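Side-chain contact in NADPH Quinone Oxidoreductase (Streptococcus mutans, PDB 4F8Y), which probably catalyses the NADPH-dependent reduction of quinones such as menadione, using bound FAD as the redox cofactor: residues S86-A90 with I91-F95. Numbering follows the deposited sequence.
With FAD (flavin-adenine dinucleotide), chain E.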
ATOM      1  N   SER A  86      -6.248  -2.582  -5.029  1.00 16.09           N
ATOM      2  CA  SER A  86      -5.292  -2.443  -6.130  1.00 14.32           C
ATOM      3  C   SER A  86      -3.824  -2.630  -5.741  1.00 15.64           C
ATOM      4  O   SER A  86      -2.941  -2.501  -6.586  1.00 16.59           O
ATOM      5  CB  SER A  86      -5.478  -1.096  -6.820  1.00 14.98           C
ATOM      6  OG  SER A  86      -6.844  -0.876  -7.112  1.00 15.87           O
ATOM      7  N   GLY A  87      -3.557  -2.928  -4.470  1.00 13.92           N
ATOM      8  CA  GLY A  87      -2.187  -3.086  -4.023  1.00 14.91           C
ATOM      9  C   GLY A  87      -1.958  -3.922  -2.778  1.00 13.57           C
ATOM     10  O   GLY A  87      -2.795  -4.723  -2.369  1.00 13.75           O
ATOM     11  N   MET A  88      -0.796  -3.731  -2.171  1.00 13.17           N
ATOM     12  CA  MET A  88      -0.401  -4.535  -1.032  1.00 13.11           C
ATOM     13  C   MET A  88      -1.284  -4.234   0.165  1.00 13.97           C
ATOM     14  O   MET A  88      -1.635  -3.077   0.392  1.00 13.41           O
ATOM     15  CB  MET A  88       1.052  -4.241  -0.667  1.00 13.19           C
ATOM     16  CG  MET A  88       2.054  -4.611  -1.734  1.00 11.75           C
ATOM     17  SD  MET A  88       3.700  -4.098  -1.229  1.00 12.55           S
ATOM     18  CE  MET A  88       3.632  -2.341  -1.605  1.00 12.79           C
ATOM     19  N   PRO A  89      -1.656  -5.278   0.929  1.00 14.62           N
ATOM     20  CA  PRO A  89      -2.311  -5.059   2.221  1.00 14.14           C
ATOM     21  C   PRO A  89      -1.490  -4.073   3.053  1.00 13.33           C
ATOM     22  O   PRO A  89      -0.264  -4.050   2.932  1.00 12.94           O
ATOM     23  CB  PRO A  89      -2.290  -6.452   2.861  1.00 12.48           C
ATOM     24  CG  PRO A  89      -2.314  -7.383   1.714  1.00 14.71           C
ATOM     25  CD  PRO A  89      -1.534  -6.712   0.608  1.00 14.68           C
ATOM     26  N   ALA A  90      -2.161  -3.267   3.871  1.00 12.05           N
ATOM     27  CA  ALA A  90      -1.489  -2.261   4.679  1.00 12.19           C
ATOM     28  C   ALA A  90      -0.247  -2.784   5.409  1.00 13.45           C
ATOM     29  O   ALA A  90       0.772  -2.086   5.454  1.00 11.63           O
ATOM     30  CB  ALA A  90      -2.463  -1.635   5.670  1.00 11.12           C
ATOM     31  N   ILE A  91      -0.330  -3.990   5.986  1.00 12.35           N
ATOM     32  CA  ILE A  91       0.771  -4.532   6.798  1.00 10.59           C
ATOM     33  C   ILE A  91       2.020  -4.831   5.967  1.00 11.36           C
ATOM     34  O   ILE A  91       3.144  -4.678   6.446  1.00 11.08           O
ATOM     35  CB  ILE A  91       0.352  -5.794   7.593  1.00 10.70           C
ATOM     36  CG1 ILE A  91       1.342  -6.066   8.738  1.00 10.34           C
ATOM     37  CG2 ILE A  91       0.243  -6.993   6.669  1.00 11.69           C
ATOM     38  CD1 ILE A  91       0.884  -7.137   9.720  1.00  9.83           C
ATOM     39  N   LEU A  92       1.823  -5.254   4.719  1.00 12.33           N
ATOM     40  CA  LEU A  92       2.946  -5.477   3.807  1.00 12.00           C
ATOM     41  C   LEU A  92       3.473  -4.154   3.245  1.00 12.26           C
ATOM     42  O   LEU A  92       4.687  -3.999   3.068  1.00 11.28           O
ATOM     43  CB  LEU A  92       2.576  -6.426   2.662  1.00 11.39           C
ATOM     44  CG  LEU A  92       3.671  -6.577   1.595  1.00 10.36           C
ATOM     45  CD1 LEU A  92       4.861  -7.362   2.135  1.00 11.31           C
ATOM     46  CD2 LEU A  92       3.136  -7.211   0.316  1.00 11.37           C
ATOM     47  N   LYS A  93       2.568  -3.212   2.953  1.00 10.94           N
ATOM     48  CA  LYS A  93       2.975  -1.870   2.524  1.00 10.56           C
ATOM     49  C   LYS A  93       3.873  -1.207   3.582  1.00 10.95           C
ATOM     50  O   LYS A  93       4.861  -0.554   3.255  1.00 11.67           O
ATOM     51  CB  LYS A  93       1.756  -1.004   2.209  1.00 10.94           C
ATOM     52  CG  LYS A  93       2.065   0.449   1.851  1.00 11.20           C
ATOM     53  CD  LYS A  93       3.184   0.558   0.823  1.00 10.71           C
ATOM     54  CE  LYS A  93       3.241   1.943   0.207  1.00 11.69           C
ATOM     55  NZ  LYS A  93       3.548   3.010   1.202  1.00 11.12           N
ATOM     56  N   GLY A  94       3.537  -1.402   4.852  1.00 10.98           N
ATOM     57  CA  GLY A  94       4.358  -0.917   5.942  1.00 11.41           C
ATOM     58  C   GLY A  94       5.658  -1.685   6.097  1.00 12.13           C
ATOM     59  O   GLY A  94       6.647  -1.137   6.595  1.00 13.85           O
ATOM     60  N   PHE A  95       5.666  -2.947   5.678  1.00 11.86           N
ATOM     61  CA  PHE A  95       6.908  -3.733   5.644  1.00 13.16           C
ATOM     62  C   PHE A  95       7.953  -3.049   4.745  1.00 13.07           C
ATOM     63  O   PHE A  95       9.118  -2.892   5.119  1.00 11.93           O
ATOM     64  CB  PHE A  95       6.633  -5.177   5.180  1.00 13.05           C
ATOM     65  CG  PHE A  95       7.883  -5.999   4.966  1.00 12.03           C
ATOM     66  CD1 PHE A  95       8.608  -6.482   6.050  1.00 11.27           C
ATOM     67  CD2 PHE A  95       8.331  -6.282   3.678  1.00 11.52           C
ATOM     68  CE1 PHE A  95       9.759  -7.232   5.858  1.00 12.11           C
ATOM     69  CE2 PHE A  95       9.486  -7.024   3.472  1.00 12.00           C
ATOM     70  CZ  PHE A  95      10.202  -7.502   4.566  1.00 11.25           C
TER
HETATM   71  PA  FAD E 201     -10.129 -16.928   0.485  1.00 16.96           P
HETATM   72  O1A FAD E 201     -11.479 -16.065   0.859  1.00 21.09           O
HETATM   73  O2A FAD E 201      -9.434 -17.316   1.709  1.00 17.98           O
HETATM   74  O5B FAD E 201     -10.533 -18.248  -0.386  1.00 23.89           O
HETATM   75  C5B FAD E 201     -11.025 -18.065  -1.686  1.00 24.47           C
HETATM   76  C4B FAD E 201     -11.588 -19.335  -2.301  1.00 23.72           C
HETATM   77  O4B FAD E 201     -10.648 -20.449  -2.469  1.00 22.02           O
HETATM   78  C3B FAD E 201     -12.772 -20.017  -1.503  1.00 24.43           C
HETATM   79  O3B FAD E 201     -13.966 -20.313  -2.168  1.00 28.63           O
HETATM   80  C2B FAD E 201     -12.065 -21.117  -0.736  1.00 24.44           C
HETATM   81  O2B FAD E 201     -12.858 -22.054  -0.058  1.00 29.53           O
HETATM   82  C1B FAD E 201     -11.129 -21.570  -1.786  1.00 23.76           C
HETATM   83  N9A FAD E 201     -10.037 -22.429  -1.337  1.00 22.60           N
HETATM   84  C8A FAD E 201      -9.385 -22.386  -0.171  1.00 22.03           C
HETATM   85  N7A FAD E 201      -8.412 -23.370  -0.189  1.00 21.59           N
HETATM   86  C5A FAD E 201      -8.484 -24.014  -1.403  1.00 22.01           C
HETATM   87  C6A FAD E 201      -7.767 -25.053  -1.944  1.00 24.26           C
HETATM   88  N6A FAD E 201      -6.697 -25.674  -1.179  1.00 22.91           N
HETATM   89  N1A FAD E 201      -8.054 -25.499  -3.173  1.00 25.32           N
HETATM   90  C2A FAD E 201      -9.053 -24.931  -3.892  1.00 22.30           C
HETATM   91  N3A FAD E 201      -9.762 -23.902  -3.351  1.00 23.75           N
HETATM   92  C4A FAD E 201      -9.473 -23.451  -2.115  1.00 21.62           C
HETATM   93  N1  FAD E 201      -9.760  -8.053  -5.625  1.00 18.32           N
HETATM   94  C2  FAD E 201      -9.967  -7.277  -6.935  1.00 19.09           C
HETATM   95  O2  FAD E 201      -9.634  -7.958  -8.100  1.00 20.35           O
HETATM   96  N3  FAD E 201      -9.352  -5.855  -6.841  1.00 20.98           N
HETATM   97  C4  FAD E 201      -9.477  -4.985  -5.517  1.00 17.89           C
HETATM   98  O4  FAD E 201      -8.538  -3.965  -5.436  1.00 17.79           O
HETATM   99  C4X FAD E 201      -9.543  -5.828  -4.225  1.00 18.53           C
HETATM  100  N5  FAD E 201      -9.614  -5.207  -2.906  1.00 15.72           N
HETATM  101  C5X FAD E 201      -9.914  -5.979  -1.715  1.00 18.10           C
HETATM  102  C6  FAD E 201      -9.868  -5.300  -0.472  1.00 17.20           C
HETATM  103  C7  FAD E 201     -10.134  -5.989   0.677  1.00 17.16           C
HETATM  104  C7M FAD E 201     -10.072  -5.267   2.021  1.00 15.51           C
HETATM  105  C8  FAD E 201     -10.440  -7.305   0.620  1.00 18.19           C
HETATM  106  C8M FAD E 201     -10.732  -8.080   1.902  1.00 18.61           C
HETATM  107  C9  FAD E 201     -10.484  -7.956  -0.585  1.00 18.25           C
HETATM  108  C9A FAD E 201     -10.213  -7.251  -1.777  1.00 19.01           C
HETATM  109  N10 FAD E 201     -10.258  -7.968  -3.031  1.00 17.52           N
HETATM  110  C10 FAD E 201      -9.960  -7.316  -4.313  1.00 17.92           C
HETATM  111  C1' FAD E 201     -10.418  -9.407  -3.037  1.00 19.69           C
HETATM  112  C2' FAD E 201      -9.162 -10.242  -2.791  1.00 18.50           C
HETATM  113  O2' FAD E 201      -8.072  -9.985  -3.642  1.00 13.93           O
HETATM  114  C3' FAD E 201      -9.486 -11.713  -2.627  1.00 17.69           C
HETATM  115  O3' FAD E 201     -10.420 -11.965  -1.618  1.00 17.56           O
HETATM  116  C4' FAD E 201      -8.215 -12.519  -2.449  1.00 16.96           C
HETATM  117  O4' FAD E 201      -7.199 -12.195  -3.344  1.00 16.77           O
HETATM  118  C5' FAD E 201      -8.451 -14.011  -2.406  1.00 18.05           C
HETATM  119  O5' FAD E 201      -7.438 -14.682  -1.736  1.00 18.41           O
HETATM  120  P   FAD E 201      -7.825 -15.207  -0.232  1.00 18.57           P
HETATM  121  O1P FAD E 201      -6.571 -16.102   0.346  1.00 15.67           O
HETATM  122  O2P FAD E 201      -8.123 -14.065   0.630  1.00 17.02           O
HETATM  123  O3P FAD E 201      -9.208 -16.047  -0.553  1.00 21.61           O
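Met88 packs tightly on Leu92: its CG lies 3.5 Å from Leu92 CD2, closer than usual van der Waals contact. The sulfur joins in, with Met88 SD also 3.5 Å from Leu92 CD2. The two side chains cross at about a right angle. Met88 bends at its last torsion (chi3 -79°), which carries CE over to Lys93, 3.8 Å from Lys93 CD. The methionine therefore touches two consecutive residues of the first helical turn. Phe81 of strand 76-82 touches both Met88 and Leu92, and Leu145 and Ile149 of helix 143-150 also pack on Met88.

This is the loop-to-helix junction after strand 76-82 in a flavodoxin-like fold, with Pro89 as N-cap of helix 90-99. Pro89 O accepts a nearly straight bond from Lys93 N (3.0 Å, 171°) and a weak one from Leu92 N. Ala90 O takes Gly94 N at 2.9 Å, the donor tilted 23° from the carbonyl plane.

Lys93 crosses Met88 at about a right angle, and its NZ forms a salt bridge with Asp97 OD1 of its own chain and hydrogen bonds to Trp84 O and Met88 O of the second subunit. At the loop's other end, Ser86 N donates to O4 of the flavin (2.7 Å), while Ser86 OG is hydrogen-bonded to Gln148 NE2 of the second subunit.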